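Predicted metal-dependent phosphohydrolase (Magnetospirillum magnetotacticum MS-1, PDB 3KH1) is a predicted metal-dependent phosphohydrolase of the HD-domain family that probably hydrolyses the phosphate ester of 5'-deoxynucleotides. Local coordinates at residues A42-H47 against A139-Q144; L73-V78 against Q124-R129. One frame throughout, in Å; residues are numbered along the deposited sequence.

Interaction 1: A42-H47 against A139-Q144; sequences AEHSWH and ALDRLQ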
loop_
_atom_site.group_PDB
_atom_site.type_symbol
_atom_site.label_atom_id
_atom_site.label_comp_id
_atom_site.label_asym_id
_atom_site.label_seq_id
_atom_site.Cartn_x
_atom_site.Cartn_y
_atom_site.Cartn_z
ATOM N N ALA A 42 -5.320 4.417 -2.000
ATOM C CA ALA A 42 -4.318 3.338 -2.129
ATOM C C ALA A 42 -2.998 3.804 -1.544
ATOM O O ALA A 42 -2.370 3.084 -0.772
ATOM C CB ALA A 42 -4.158 2.909 -3.601
ATOM N N GLU A 43 -2.546 5.003 -1.902
ATOM C CA GLU A 43 -1.247 5.465 -1.383
ATOM C C GLU A 43 -1.350 5.779 0.115
ATOM O O GLU A 43 -0.384 5.583 0.829
ATOM C CB GLU A 43 -0.699 6.578 -2.166
ATOM C CG GLU A 43 -1.471 7.752 -2.061
ATOM C CD GLU A 43 -1.168 8.856 -3.211
ATOM O OE1 GLU A 43 -0.346 8.705 -4.145
ATOM O OE2 GLU A 43 -1.829 9.831 -3.120
ATOM N N HIS A 44 -2.540 6.142 0.613
ATOM C CA HIS A 44 -2.763 6.311 2.059
ATOM C C HIS A 44 -2.588 4.985 2.774
ATOM O O HIS A 44 -1.862 4.929 3.784
ATOM C CB HIS A 44 -4.168 6.883 2.321
ATOM C CG HIS A 44 -4.484 7.061 3.768
ATOM N ND1 HIS A 44 -4.011 8.141 4.496
ATOM C CD2 HIS A 44 -5.142 6.268 4.654
ATOM C CE1 HIS A 44 -4.448 8.037 5.742
ATOM N NE2 HIS A 44 -5.086 6.894 5.875
ATOM N N SER A 45 -3.215 3.918 2.252
ATOM C CA SER A 45 -3.101 2.611 2.875
ATOM C C SER A 45 -1.636 2.119 2.794
ATOM O O SER A 45 -1.164 1.489 3.751
ATOM C CB SER A 45 -4.077 1.617 2.269
ATOM O OG SER A 45 -5.387 1.875 2.766
ATOM N N TRP A 46 -0.933 2.332 1.675
ATOM C CA TRP A 46 0.505 2.039 1.641
ATOM C C TRP A 46 1.205 2.689 2.826
ATOM O O TRP A 46 1.998 2.052 3.519
ATOM C CB TRP A 46 1.141 2.560 0.322
ATOM C CG TRP A 46 2.647 2.548 0.413
ATOM C CD1 TRP A 46 3.431 1.471 0.270
ATOM C CD2 TRP A 46 3.488 3.657 0.704
ATOM N NE1 TRP A 46 4.721 1.795 0.488
ATOM C CE2 TRP A 46 4.790 3.153 0.752
ATOM C CE3 TRP A 46 3.257 5.006 0.923
ATOM C CZ2 TRP A 46 5.889 3.941 1.054
ATOM C CZ3 TRP A 46 4.373 5.822 1.177
ATOM C CH2 TRP A 46 5.666 5.281 1.251
ATOM N N HIS A 47 0.954 3.956 3.029
ATOM C CA HIS A 47 1.691 4.717 4.005
ATOM C C HIS A 47 1.444 4.246 5.407
ATOM O O HIS A 47 2.381 4.026 6.180
ATOM C CB HIS A 47 1.303 6.187 3.863
ATOM C CG HIS A 47 2.335 7.165 4.343
ATOM N ND1 HIS A 47 2.146 8.519 4.219
ATOM C CD2 HIS A 47 3.537 7.001 4.951
ATOM C CE1 HIS A 47 3.215 9.147 4.691
ATOM N NE2 HIS A 47 4.085 8.259 5.124
ATOM N N ALA A 139 -5.202 3.890 15.350
ATOM C CA ALA A 139 -4.311 4.933 15.867
ATOM C C ALA A 139 -3.354 5.415 14.777
ATOM O O ALA A 139 -3.138 6.625 14.611
ATOM C CB ALA A 139 -3.554 4.343 17.060
ATOM N N LEU A 140 -2.817 4.489 13.994
ATOM C CA LEU A 140 -1.896 4.859 12.941
ATOM C C LEU A 140 -2.599 5.631 11.860
ATOM O O LEU A 140 -2.117 6.632 11.318
ATOM C CB LEU A 140 -1.256 3.644 12.332
ATOM C CG LEU A 140 -0.385 2.836 13.267
ATOM C CD1 LEU A 140 -0.098 1.461 12.644
ATOM C CD2 LEU A 140 0.898 3.597 13.543
ATOM N N ASP A 141 -3.795 5.197 11.518
ATOM C CA ASP A 141 -4.604 5.849 10.507
ATOM C C ASP A 141 -5.001 7.268 10.896
ATOM O O ASP A 141 -5.117 8.153 10.040
ATOM C CB ASP A 141 -5.856 5.058 10.209
ATOM C CG ASP A 141 -6.566 5.584 9.019
ATOM O OD1 ASP A 141 -5.970 5.516 7.923
ATOM O OD2 ASP A 141 -7.702 6.004 9.190
ATOM N N ARG A 142 -5.205 7.494 12.195
ATOM C CA ARG A 142 -5.563 8.818 12.685
ATOM C C ARG A 142 -4.340 9.705 12.860
ATOM O O ARG A 142 -4.420 10.941 12.786
ATOM C CB ARG A 142 -6.305 8.692 14.015
ATOM C CG ARG A 142 -7.684 8.056 13.897
ATOM C CD ARG A 142 -8.758 9.056 13.735
ATOM N NE ARG A 142 -8.608 10.046 12.671
ATOM C CZ ARG A 142 -8.947 9.892 11.378
ATOM N NH1 ARG A 142 -9.534 8.773 10.928
ATOM N NH2 ARG A 142 -8.775 10.909 10.525
ATOM N N LEU A 143 -3.165 9.111 13.104
ATOM C CA LEU A 143 -1.933 9.907 13.274
ATOM C C LEU A 143 -1.468 10.505 11.973
ATOM O O LEU A 143 -1.024 11.658 11.912
ATOM C CB LEU A 143 -0.856 8.985 13.810
ATOM C CG LEU A 143 0.553 9.567 13.982
ATOM C CD1 LEU A 143 0.563 10.789 14.932
ATOM C CD2 LEU A 143 1.557 8.512 14.482
ATOM N N GLN A 144 -1.517 9.702 10.919
ATOM C CA GLN A 144 -0.926 10.135 9.662
ATOM C C GLN A 144 -1.476 11.471 9.108
ATOM O O GLN A 144 -0.677 12.321 8.654
ATOM C CB GLN A 144 -0.934 9.005 8.636
ATOM C CG GLN A 144 -0.265 9.297 7.280
ATOM C CD GLN A 144 -1.216 9.762 6.219
ATOM O OE1 GLN A 144 -2.382 10.118 6.481
ATOM N NE2 GLN A 144 -0.745 9.674 4.952
#
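H44 and D141 meet through a hydrogen bond between imidazole and carboxylate. Ring nitrogen NE2 of H44 donates to OD1 of D141 over 2.6 Å, nearly straight (162°). The oxygen lies close to the ring plane and is met from the syn side but 30° out of the carboxylate plane, the two planes being nearly perpendicular. With CG anti to the backbone nitrogen (chi1 179°), H44 sends its ring across the space between the helices, where the segment axes come no closer than 10.7 Å. Its ND1 is hydrogen-bonded to E39, so both ends of the ring are held and its rotation is fixed.

This pairing illustrates how an HD domain brings remote segments together: H44 and D141 fit the first histidine and last aspartate of the family's H...HD...D signature, which binds metal in relatives. A bound calcium ion lies about 7 Å from the side chain of Q144 and about 12 Å from that of H75.

A second polar contact is made by the amide of Q144, whose NE2 donates to ND1 of H47 at 3.2 Å. The bond is straight at the hydrogen but arrives well out of the imidazole plane. That ND1 also bonds K24 of the second subunit, while H47 NE2 bonds the V17 carbonyl there. E39 is the stronger partner of Q144 NE2. Q144 OE1 approaches the edge of the H44 ring, 3.0 Å from CE1.

Interaction 2: L73-V78 against Q124-R129; sequences LIHDIV and QEYEAR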
loop_
_atom_site.group_PDB
_atom_site.type_symbol
_atom_site.label_atom_id
_atom_site.label_comp_id
_atom_site.label_asym_id
_atom_site.label_seq_id
_atom_site.Cartn_x
_atom_site.Cartn_y
_atom_site.Cartn_z
ATOM N N LEU A 73 -4.140 -2.510 4.781
ATOM C CA LEU A 73 -4.111 -2.605 3.314
ATOM C C LEU A 73 -5.538 -2.730 2.764
ATOM O O LEU A 73 -5.824 -2.242 1.680
ATOM C CB LEU A 73 -3.284 -3.762 2.836
ATOM C CG LEU A 73 -1.770 -3.619 3.136
ATOM C CD1 LEU A 73 -1.055 -4.939 2.820
ATOM C CD2 LEU A 73 -1.151 -2.474 2.280
ATOM N N ILE A 74 -6.451 -3.365 3.505
ATOM C CA ILE A 74 -7.801 -3.593 2.966
ATOM C C ILE A 74 -8.864 -2.646 3.519
ATOM O O ILE A 74 -10.011 -2.691 3.070
ATOM C CB ILE A 74 -8.243 -5.080 3.090
ATOM C CG1 ILE A 74 -8.357 -5.575 4.530
ATOM C CG2 ILE A 74 -7.263 -5.937 2.319
ATOM C CD1 ILE A 74 -9.667 -5.202 5.262
ATOM N N HIS A 75 -8.526 -1.815 4.515
ATOM C CA HIS A 75 -9.526 -1.079 5.281
ATOM C C HIS A 75 -10.373 -0.101 4.491
ATOM O O HIS A 75 -11.470 0.196 4.929
ATOM C CB HIS A 75 -8.905 -0.355 6.525
ATOM C CG HIS A 75 -8.349 1.003 6.219
ATOM N ND1 HIS A 75 -7.128 1.209 5.581
ATOM C CD2 HIS A 75 -8.888 2.236 6.418
ATOM C CE1 HIS A 75 -6.944 2.518 5.415
ATOM N NE2 HIS A 75 -7.989 3.161 5.938
ATOM N N ASP A 76 -9.844 0.400 3.377
ATOM C CA ASP A 76 -10.559 1.329 2.535
ATOM C C ASP A 76 -11.071 0.754 1.225
ATOM O O ASP A 76 -11.656 1.470 0.408
ATOM C CB ASP A 76 -9.734 2.591 2.243
ATOM C CG ASP A 76 -9.943 3.686 3.280
ATOM O OD1 ASP A 76 -10.957 3.641 4.018
ATOM O OD2 ASP A 76 -9.106 4.609 3.262
ATOM N N ILE A 77 -10.966 -0.540 1.025
ATOM C CA ILE A 77 -11.498 -1.127 -0.217
ATOM C C ILE A 77 -12.959 -0.786 -0.457
ATOM O O ILE A 77 -13.353 -0.516 -1.613
ATOM C CB ILE A 77 -11.183 -2.627 -0.299
ATOM C CG1 ILE A 77 -9.657 -2.805 -0.621
ATOM C CG2 ILE A 77 -12.119 -3.341 -1.307
ATOM C CD1 ILE A 77 -9.147 -4.244 -0.477
ATOM N N VAL A 78 -13.762 -0.750 0.615
ATOM C CA VAL A 78 -15.156 -0.361 0.426
ATOM C C VAL A 78 -15.357 1.009 -0.222
ATOM O O VAL A 78 -16.405 1.252 -0.875
ATOM C CB VAL A 78 -15.970 -0.397 1.749
ATOM C CG1 VAL A 78 -16.135 -1.875 2.218
ATOM C CG2 VAL A 78 -15.365 0.544 2.836
ATOM N N GLN A 124 -14.678 -5.063 9.048
ATOM C CA GLN A 124 -15.642 -4.783 10.113
ATOM C C GLN A 124 -14.918 -4.587 11.467
ATOM O O GLN A 124 -15.261 -3.728 12.270
ATOM C CB GLN A 124 -16.683 -5.928 10.170
ATOM C CG GLN A 124 -17.654 -5.955 8.939
ATOM C CD GLN A 124 -18.326 -7.305 8.682
ATOM O OE1 GLN A 124 -18.617 -8.048 9.596
ATOM N NE2 GLN A 124 -18.569 -7.613 7.415
ATOM N N GLU A 125 -13.886 -5.403 11.698
ATOM C CA GLU A 125 -13.099 -5.342 12.901
ATOM C C GLU A 125 -12.358 -3.999 13.009
ATOM O O GLU A 125 -12.370 -3.337 14.061
ATOM C CB GLU A 125 -12.129 -6.519 12.928
ATOM C CG GLU A 125 -11.262 -6.541 14.129
ATOM C CD GLU A 125 -10.314 -7.725 14.175
ATOM O OE1 GLU A 125 -10.491 -8.676 13.403
ATOM O OE2 GLU A 125 -9.335 -7.663 14.947
ATOM N N TYR A 126 -11.778 -3.590 11.888
ATOM C CA TYR A 126 -11.133 -2.282 11.799
ATOM C C TYR A 126 -12.127 -1.169 12.163
ATOM O O TYR A 126 -11.823 -0.286 12.979
ATOM C CB TYR A 126 -10.596 -2.037 10.387
ATOM C CG TYR A 126 -10.101 -0.648 10.220
ATOM C CD1 TYR A 126 -8.840 -0.304 10.694
ATOM C CD2 TYR A 126 -10.856 0.327 9.589
ATOM C CE1 TYR A 126 -8.353 0.957 10.594
ATOM C CE2 TYR A 126 -10.324 1.644 9.483
ATOM C CZ TYR A 126 -9.070 1.933 9.990
ATOM O OH TYR A 126 -8.596 3.232 9.856
ATOM N N GLU A 127 -13.298 -1.214 11.546
ATOM C CA GLU A 127 -14.299 -0.180 11.779
ATOM C C GLU A 127 -14.778 -0.137 13.226
ATOM O O GLU A 127 -15.044 0.949 13.752
ATOM C CB GLU A 127 -15.495 -0.332 10.857
ATOM C CG GLU A 127 -15.196 -0.149 9.446
ATOM C CD GLU A 127 -14.804 1.284 9.084
ATOM O OE1 GLU A 127 -15.155 2.239 9.827
ATOM O OE2 GLU A 127 -14.157 1.450 8.023
ATOM N N ALA A 128 -14.867 -1.306 13.869
ATOM C CA ALA A 128 -15.355 -1.355 15.245
ATOM C C ALA A 128 -14.359 -0.830 16.275
ATOM O O ALA A 128 -14.753 -0.440 17.371
ATOM C CB ALA A 128 -15.804 -2.775 15.630
ATOM N N ARG A 129 -13.079 -0.888 15.923
ATOM C CA ARG A 129 -11.949 -0.379 16.735
ATOM C C ARG A 129 -12.020 -0.865 18.201
ATOM O O ARG A 129 -11.796 -0.102 19.174
ATOM C CB ARG A 129 -11.677 1.152 16.485
ATOM C CG ARG A 129 -12.812 2.063 16.407
ATOM C CD ARG A 129 -12.337 3.512 16.314
ATOM N NE ARG A 129 -13.456 4.423 16.377
ATOM C CZ ARG A 129 -14.263 4.655 15.350
ATOM N NH1 ARG A 129 -14.076 4.034 14.172
ATOM N NH2 ARG A 129 -15.263 5.505 15.504
HETATM O O HOH W 1 -12.199 2.505 6.535
#
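H75 lays its CB over the face of the Y126 ring, a CH-pi contact with 3.8 Å between that carbon and the ring centroid and only 14° from the normal. The imidazole then leans along the phenol towards its hydroxyl side, CD2 coming within 3.4 Å of Y126 CE2. The two rings are inclined at 53°, neither a stack nor edge-to-face. Two torsions create this fit. In H75 the CG sits between backbone nitrogen and carbonyl carbon (chi1 86°), a crowded position from which ND1 bonds the carbonyl of L72, while D76 CB lies over one face of the imidazole. In Y126 the CG is anti to the backbone nitrogen, which carries the ring from helix 113-128 to the histidine.

An alanine in place of Y126 would remove the phenol, and H75 would probably lose the flat surface beneath its CB and become less firmly oriented.

A water supplies the polar part, hydrogen-bonded to H75 O at 2.9 Å and to E127 OE2 at 2.7 Å, bridging two oxygens 4.3 Å apart that are not directly bonded. It has more acceptors nearby than it can serve at once. E127 folds back beside the tyrosine, its OE2 at the edge of that ring.

A type I turn from I74 to I77 places H75 and D76 side by side, consistent with the central His-Asp doublet that gives HD-domain hydrolases their name.

After helix 8-19 and a few short strands the chain enters helix 41-54, which holds one side of interaction 1, and then helix 65-74, which leads into the turn of interaction 2. Helix 113-128 returns to that turn and closes the shorter loop; helix 132-151, next in sequence, comes back to helix 41-54 and closes the longer one around it. The contacts therefore nest without crossing. Their centres lie 12 Å apart, and they meet directly: Y126 OH is 3.0 Å from D141 OD2, while H75 CE1 is 3.1 Å from S45 OG. Together they join four helical elements of one HD domain, and both also border the second subunit.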